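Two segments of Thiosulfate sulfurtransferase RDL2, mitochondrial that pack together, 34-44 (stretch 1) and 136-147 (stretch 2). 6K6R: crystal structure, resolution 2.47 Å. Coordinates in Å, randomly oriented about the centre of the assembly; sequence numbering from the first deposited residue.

Stretch 1 34-44: TFDQVRNLVEH
Stretch 2 (136-147) EWLAKGGADVKP

At the apolar centre, W137 (chi1 156°, chi2 -87°) brings its six-membered ring to helix 35-43. F35 (chi1 t, chi2 89°) meets it obliquely, with centroids 4.9 Å apart, planes at 42° and F35 CE1 3.5 Å from W137 CE3. V38 CG1 lies 3.6 Å from W137 CZ3, and V42 CG2 4.4 Å from W137 CH2; both valines are t. V145, also t, extends this apolar surface: its CG1 is 3.7 Å from V42 CG1 and 3.8 Å from R39 CG, touching the aliphatic part of the arginine. Packing of helix 35-43 against the segment 136-147 buries 539 Å² with both sides summed. The two run in the same sense: CA atoms pair F35 with W137 (7.1 Å), R39 with V145 (6.6 Å) and E43 with P147 (3.7 Å), so the backbones converge toward their C-terminal ends.

Residues 136-139 are helical, continuing a helix begun earlier in the chain. K140 is the first residue to leave helical phi/psi, at -93/17, and sets its CB over one face of F35, 4.2 Å from the ring centroid, while its chain (m, t, t, m) leads away; K140 O is 3.4 Å from F35 CZ. G141 follows at 94/14, where a CB would jam against the preceding carbonyl. At G142 (-72/-6) a CB would clash with W137 NE1.

From V145 (-78/123) the chain extends through K146 (-143/158), whose CB points away. At this polar end V42 O is 3.2 Å from P147 CB, E43 CG is 3.3 Å from K146 O, and P147 CA makes a CA-H...O contact of 3.5 Å with E43 O. No hydrogen bond joins the modelled atoms across the stretches. Within its own helix, R39 NH1 lies 3.3 Å from D36 OD1, a salt bridge with a weak hydrogen bond.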

ATOM      1  N   THR A  34      -4.641 -10.671  -6.550  1.00 29.41           N
ATOM      2  CA  THR A  34      -3.679 -11.600  -7.116  1.00 26.76           C
ATOM      3  C   THR A  34      -2.615 -10.835  -7.900  1.00 25.14           C
ATOM      4  O   THR A  34      -2.659  -9.609  -8.027  1.00 30.79           O
ATOM      5  CB  THR A  34      -4.382 -12.627  -8.006  1.00 21.90           C
ATOM      6  OG1 THR A  34      -5.064 -11.951  -9.069  1.00 30.40           O
ATOM      7  CG2 THR A  34      -5.388 -13.430  -7.197  1.00 21.35           C
ATOM      8  N   PHE A  35      -1.644 -11.579  -8.434  1.00 22.84           N
ATOM      9  CA  PHE A  35      -0.577 -10.962  -9.218  1.00 22.88           C
ATOM     10  C   PHE A  35      -1.140 -10.222 -10.424  1.00 33.02           C
ATOM     11  O   PHE A  35      -0.757  -9.079 -10.701  1.00 32.15           O
ATOM     12  CB  PHE A  35       0.429 -12.028  -9.656  1.00 34.04           C
ATOM     13  CG  PHE A  35       1.526 -11.506 -10.545  1.00 32.07           C
ATOM     14  CD1 PHE A  35       2.699 -11.009 -10.001  1.00 36.56           C
ATOM     15  CD2 PHE A  35       1.389 -11.526 -11.924  1.00 36.09           C
ATOM     16  CE1 PHE A  35       3.710 -10.532 -10.816  1.00 36.11           C
ATOM     17  CE2 PHE A  35       2.395 -11.048 -12.744  1.00 41.51           C
ATOM     18  CZ  PHE A  35       3.557 -10.551 -12.189  1.00 41.20           C
ATOM     19  N   ASP A  36      -2.059 -10.860 -11.154  1.00 39.61           N
ATOM     20  CA  ASP A  36      -2.609 -10.247 -12.359  1.00 34.05           C
ATOM     21  C   ASP A  36      -3.419  -8.998 -12.030  1.00 29.71           C
ATOM     22  O   ASP A  36      -3.353  -8.001 -12.758  1.00 33.84           O
ATOM     23  CB  ASP A  36      -3.465 -11.258 -13.117  1.00 41.98           C
ATOM     24  CG  ASP A  36      -2.640 -12.185 -13.988  1.00 47.38           C
ATOM     25  OD1 ASP A  36      -1.534 -11.782 -14.405  1.00 44.24           O
ATOM     26  OD2 ASP A  36      -3.095 -13.317 -14.250  1.00 62.58           O
ATOM     27  N   GLN A  37      -4.191  -9.034 -10.941  1.00 30.39           N
ATOM     28  CA  GLN A  37      -4.961  -7.858 -10.549  1.00 30.09           C
ATOM     29  C   GLN A  37      -4.053  -6.702 -10.156  1.00 31.13           C
ATOM     30  O   GLN A  37      -4.392  -5.536 -10.393  1.00 30.87           O
ATOM     31  CB  GLN A  37      -5.904  -8.207  -9.398  1.00 26.15           C
ATOM     32  CG  GLN A  37      -6.955  -9.242  -9.751  1.00 26.05           C
ATOM     33  CD  GLN A  37      -7.728  -9.717  -8.538  1.00 32.22           C
ATOM     34  OE1 GLN A  37      -7.193 -10.418  -7.681  1.00 38.80           O
ATOM     35  NE2 GLN A  37      -8.997  -9.332  -8.459  1.00 45.40           N
ATOM     36  N   VAL A  38      -2.900  -7.000  -9.556  1.00 32.20           N
ATOM     37  CA  VAL A  38      -1.937  -5.955  -9.231  1.00 29.81           C
ATOM     38  C   VAL A  38      -1.186  -5.512 -10.480  1.00 27.47           C
ATOM     39  O   VAL A  38      -0.899  -4.322 -10.656  1.00 30.20           O
ATOM     40  CB  VAL A  38      -0.981  -6.444  -8.128  1.00 32.51           C
ATOM     41  CG1 VAL A  38       0.069  -5.396  -7.830  1.00 26.78           C
ATOM     42  CG2 VAL A  38      -1.760  -6.780  -6.866  1.00 30.65           C
ATOM     43  N   ARG A  39      -0.861  -6.455 -11.368  1.00 30.93           N
ATOM     44  CA  ARG A  39      -0.220  -6.095 -12.629  1.00 31.32           C
ATOM     45  C   ARG A  39      -1.136  -5.228 -13.481  1.00 36.55           C
ATOM     46  O   ARG A  39      -0.673  -4.311 -14.171  1.00 30.87           O
ATOM     47  CB  ARG A  39       0.189  -7.358 -13.389  1.00 31.92           C
ATOM     48  CG  ARG A  39       0.816  -7.093 -14.750  1.00 45.03           C
ATOM     49  CD  ARG A  39       0.699  -8.307 -15.659  1.00 52.06           C
ATOM     50  NE  ARG A  39       2.001  -8.901 -15.949  1.00 63.70           N
ATOM     51  CZ  ARG A  39       2.199 -10.199 -16.156  1.00 65.33           C
ATOM     52  NH1 ARG A  39       1.178 -11.044 -16.106  1.00 46.16           N
ATOM     53  NH2 ARG A  39       3.419 -10.652 -16.414  1.00 64.11           N
ATOM     54  N   ASN A  40      -2.443  -5.501 -13.446  1.00 31.45           N
ATOM     55  CA  ASN A  40      -3.391  -4.661 -14.172  1.00 32.52           C
ATOM     56  C   ASN A  40      -3.470  -3.268 -13.562  1.00 33.27           C
ATOM     57  O   ASN A  40      -3.558  -2.271 -14.287  1.00 39.84           O
ATOM     58  CB  ASN A  40      -4.772  -5.317 -14.185  1.00 43.31           C
ATOM     59  CG  ASN A  40      -4.830  -6.540 -15.078  1.00 40.46           C
ATOM     60  OD1 ASN A  40      -4.019  -6.696 -15.991  1.00 48.90           O
ATOM     61  ND2 ASN A  40      -5.794  -7.417 -14.818  1.00 36.90           N
ATOM     62  N   LEU A  41      -3.435  -3.181 -12.230  1.00 39.20           N
ATOM     63  CA  LEU A  41      -3.515  -1.882 -11.570  1.00 34.44           C
ATOM     64  C   LEU A  41      -2.262  -1.050 -11.806  1.00 36.14           C
ATOM     65  O   LEU A  41      -2.342   0.182 -11.881  1.00 30.44           O
ATOM     66  CB  LEU A  41      -3.752  -2.071 -10.072  1.00 46.01           C
ATOM     67  CG  LEU A  41      -5.203  -1.947  -9.606  1.00 48.45           C
ATOM     68  CD1 LEU A  41      -5.271  -1.895  -8.091  1.00 41.99           C
ATOM     69  CD2 LEU A  41      -5.858  -0.721 -10.219  1.00 45.13           C
ATOM     70  N   VAL A  42      -1.100  -1.696 -11.923  1.00 35.39           N
ATOM     71  CA  VAL A  42       0.127  -0.960 -12.209  1.00 41.96           C
ATOM     72  C   VAL A  42       0.132  -0.478 -13.654  1.00 40.14           C
ATOM     73  O   VAL A  42       0.537   0.654 -13.944  1.00 39.41           O
ATOM     74  CB  VAL A  42       1.357  -1.832 -11.894  1.00 34.77           C
ATOM     75  CG1 VAL A  42       2.624  -1.190 -12.435  1.00 32.42           C
ATOM     76  CG2 VAL A  42       1.472  -2.059 -10.396  1.00 26.09           C
ATOM     77  N   GLU A  43      -0.331  -1.320 -14.581  1.00 39.77           N
ATOM     78  CA  GLU A  43      -0.328  -0.942 -15.991  1.00 42.83           C
ATOM     79  C   GLU A  43      -1.392   0.108 -16.289  1.00 45.51           C
ATOM     80  O   GLU A  43      -1.176   0.999 -17.118  1.00 52.40           O
ATOM     81  CB  GLU A  43      -0.531  -2.180 -16.864  1.00 39.36           C
ATOM     82  CG  GLU A  43       0.716  -3.038 -17.017  1.00 29.76           C
ATOM     83  CD  GLU A  43       0.415  -4.412 -17.579  1.00 47.57           C
ATOM     84  OE1 GLU A  43      -0.778  -4.769 -17.677  1.00 39.87           O
ATOM     85  OE2 GLU A  43       1.374  -5.138 -17.919  1.00 33.31           O
ATOM     86  N   HIS A  44      -2.546   0.022 -15.627  1.00 43.83           N
ATOM     87  CA  HIS A  44      -3.640   0.975 -15.808  1.00 44.48           C
ATOM     88  C   HIS A  44      -4.078   1.472 -14.438  1.00 36.89           C
ATOM     89  O   HIS A  44      -4.928   0.852 -13.784  1.00 37.52           O
ATOM     90  CB  HIS A  44      -4.806   0.346 -16.568  1.00 50.72           C
ATOM     91  CG  HIS A  44      -4.408  -0.300 -17.859  1.00 59.44           C
ATOM     92  ND1 HIS A  44      -4.308  -1.666 -18.008  1.00 56.74           N
ATOM     93  CD2 HIS A  44      -4.084   0.234 -19.060  1.00 55.33           C
ATOM     94  CE1 HIS A  44      -3.940  -1.947 -19.246  1.00 61.49           C
ATOM     95  NE2 HIS A  44      -3.798  -0.811 -19.905  1.00 63.87           N
ATOM     96  N   GLU A 136       8.387 -12.204  -4.142  1.00 28.83           N
ATOM     97  CA  GLU A 136       7.487 -13.056  -4.914  1.00 35.19           C
ATOM     98  C   GLU A 136       6.996 -12.346  -6.167  1.00 35.21           C
ATOM     99  O   GLU A 136       6.885 -12.958  -7.236  1.00 35.58           O
ATOM    100  CB  GLU A 136       6.305 -13.485  -4.044  1.00 29.39           C
ATOM    101  CG  GLU A 136       5.556 -14.706  -4.554  1.00 31.50           C
ATOM    102  CD  GLU A 136       4.303 -14.998  -3.749  1.00 47.43           C
ATOM    103  OE1 GLU A 136       4.390 -15.047  -2.504  1.00 55.02           O
ATOM    104  OE2 GLU A 136       3.230 -15.184  -4.362  1.00 46.38           O
ATOM    105  N   TRP A 137       6.695 -11.050  -6.051  1.00 33.75           N
ATOM    106  CA  TRP A 137       6.243 -10.274  -7.200  1.00 23.14           C
ATOM    107  C   TRP A 137       7.325 -10.202  -8.273  1.00 31.10           C
ATOM    108  O   TRP A 137       7.058 -10.435  -9.457  1.00 34.09           O
ATOM    109  CB  TRP A 137       5.831  -8.875  -6.736  1.00 24.10           C
ATOM    110  CG  TRP A 137       5.883  -7.807  -7.789  1.00 28.09           C
ATOM    111  CD1 TRP A 137       6.964  -7.046  -8.135  1.00 30.77           C
ATOM    112  CD2 TRP A 137       4.797  -7.357  -8.610  1.00 32.61           C
ATOM    113  NE1 TRP A 137       6.621  -6.163  -9.130  1.00 32.41           N
ATOM    114  CE2 TRP A 137       5.296  -6.333  -9.438  1.00 33.39           C
ATOM    115  CE3 TRP A 137       3.454  -7.726  -8.727  1.00 28.52           C
ATOM    116  CZ2 TRP A 137       4.500  -5.674 -10.372  1.00 35.78           C
ATOM    117  CZ3 TRP A 137       2.664  -7.071  -9.656  1.00 29.98           C
ATOM    118  CH2 TRP A 137       3.190  -6.057 -10.466  1.00 37.08           C
ATOM    119  N   LEU A 138       8.558  -9.885  -7.870  1.00 31.27           N
ATOM    120  CA  LEU A 138       9.653  -9.808  -8.832  1.00 33.01           C
ATOM    121  C   LEU A 138      10.002 -11.177  -9.402  1.00 32.67           C
ATOM    122  O   LEU A 138      10.455 -11.271 -10.548  1.00 36.24           O
ATOM    123  CB  LEU A 138      10.883  -9.179  -8.178  1.00 29.85           C
ATOM    124  CG  LEU A 138      10.771  -7.704  -7.795  1.00 35.06           C
ATOM    125  CD1 LEU A 138      11.966  -7.268  -6.962  1.00 35.30           C
ATOM    126  CD2 LEU A 138      10.644  -6.845  -9.037  1.00 29.31           C
ATOM    127  N   ALA A 139       9.803 -12.244  -8.624  1.00 31.18           N
ATOM    128  CA  ALA A 139      10.103 -13.581  -9.122  1.00 30.65           C
ATOM    129  C   ALA A 139       9.156 -13.990 -10.241  1.00 35.87           C
ATOM    130  O   ALA A 139       9.530 -14.788 -11.108  1.00 34.14           O
ATOM    131  CB  ALA A 139      10.048 -14.594  -7.979  1.00 20.53           C
ATOM    132  N   LYS A 140       7.935 -13.456 -10.244  1.00 36.53           N
ATOM    133  CA  LYS A 140       6.944 -13.760 -11.266  1.00 37.84           C
ATOM    134  C   LYS A 140       6.974 -12.772 -12.429  1.00 35.34           C
ATOM    135  O   LYS A 140       6.007 -12.702 -13.197  1.00 41.90           O
ATOM    136  CB  LYS A 140       5.546 -13.805 -10.645  1.00 28.84           C
ATOM    137  CG  LYS A 140       5.379 -14.884  -9.584  1.00 37.46           C
ATOM    138  CD  LYS A 140       4.059 -14.742  -8.842  1.00 42.58           C
ATOM    139  CE  LYS A 140       3.845 -15.899  -7.877  1.00 42.10           C
ATOM    140  NZ  LYS A 140       3.703 -17.199  -8.589  1.00 51.61           N
ATOM    141  N   GLY A 141       8.054 -12.009 -12.573  1.00 29.66           N
ATOM    142  CA  GLY A 141       8.211 -11.109 -13.697  1.00 36.92           C
ATOM    143  C   GLY A 141       7.757  -9.685 -13.469  1.00 42.83           C
ATOM    144  O   GLY A 141       7.626  -8.933 -14.442  1.00 37.87           O
ATOM    145  N   GLY A 142       7.522  -9.283 -12.220  1.00 34.48           N
ATOM    146  CA  GLY A 142       7.039  -7.942 -11.943  1.00 26.36           C
ATOM    147  C   GLY A 142       8.062  -6.841 -12.135  1.00 38.19           C
ATOM    148  O   GLY A 142       7.698  -5.664 -12.039  1.00 37.53           O
ATOM    149  N   ALA A 143       9.323  -7.191 -12.409  1.00 36.82           N
ATOM    150  CA  ALA A 143      10.358  -6.170 -12.551  1.00 36.67           C
ATOM    151  C   ALA A 143      10.108  -5.274 -13.755  1.00 41.86           C
ATOM    152  O   ALA A 143      10.421  -4.079 -13.712  1.00 50.77           O
ATOM    153  CB  ALA A 143      11.735  -6.824 -12.657  1.00 35.97           C
ATOM    154  N   ASP A 144       9.551  -5.822 -14.833  1.00 46.57           N
ATOM    155  CA  ASP A 144       9.298  -5.057 -16.045  1.00 56.00           C
ATOM    156  C   ASP A 144       7.830  -4.678 -16.207  1.00 51.58           C
ATOM    157  O   ASP A 144       7.429  -4.247 -17.294  1.00 60.17           O
ATOM    158  CB  ASP A 144       9.792  -5.831 -17.268  1.00 47.74           C
ATOM    159  CG  ASP A 144      11.291  -6.067 -17.236  1.00 59.49           C
ATOM    160  OD1 ASP A 144      12.039  -5.108 -16.943  1.00 61.97           O
ATOM    161  OD2 ASP A 144      11.721  -7.210 -17.498  1.00 50.79           O
ATOM    162  N   VAL A 145       7.025  -4.822 -15.159  1.00 50.15           N
ATOM    163  CA  VAL A 145       5.655  -4.319 -15.176  1.00 41.95           C
ATOM    164  C   VAL A 145       5.699  -2.814 -14.943  1.00 51.82           C
ATOM    165  O   VAL A 145       6.243  -2.348 -13.936  1.00 49.57           O
ATOM    166  CB  VAL A 145       4.788  -5.020 -14.120  1.00 43.08           C
ATOM    167  CG1 VAL A 145       3.394  -4.412 -14.100  1.00 36.72           C
ATOM    168  CG2 VAL A 145       4.717  -6.511 -14.398  1.00 34.64           C
ATOM    169  N   LYS A 146       5.135  -2.058 -15.875  1.00 49.76           N
ATOM    170  CA  LYS A 146       5.157  -0.606 -15.837  1.00 47.52           C
ATOM    171  C   LYS A 146       3.825  -0.084 -16.354  1.00 47.58           C
ATOM    172  O   LYS A 146       3.112  -0.794 -17.067  1.00 49.35           O
ATOM    173  CB  LYS A 146       6.302  -0.039 -16.685  1.00 50.57           C
ATOM    174  CG  LYS A 146       7.494   0.452 -15.884  1.00 63.03           C
ATOM    175  CD  LYS A 146       8.769   0.368 -16.706  1.00 64.81           C
ATOM    176  CE  LYS A 146       9.439  -0.989 -16.555  1.00 63.98           C
ATOM    177  NZ  LYS A 146      10.824  -0.984 -17.103  1.00 61.87           N
ATOM    178  N   PRO A 147       3.464   1.154 -16.002  1.00 43.68           N
ATOM    179  CA  PRO A 147       2.237   1.699 -16.594  1.00 43.96           C
ATOM    180  C   PRO A 147       2.441   2.081 -18.057  1.00 59.45           C
ATOM    181  O   PRO A 147       1.510   2.046 -18.861  1.00 69.13           O
ATOM    182  CB  PRO A 147       1.944   2.939 -15.736  1.00 41.04           C
ATOM    183  CG  PRO A 147       3.283   3.514 -15.393  1.00 55.85           C
TER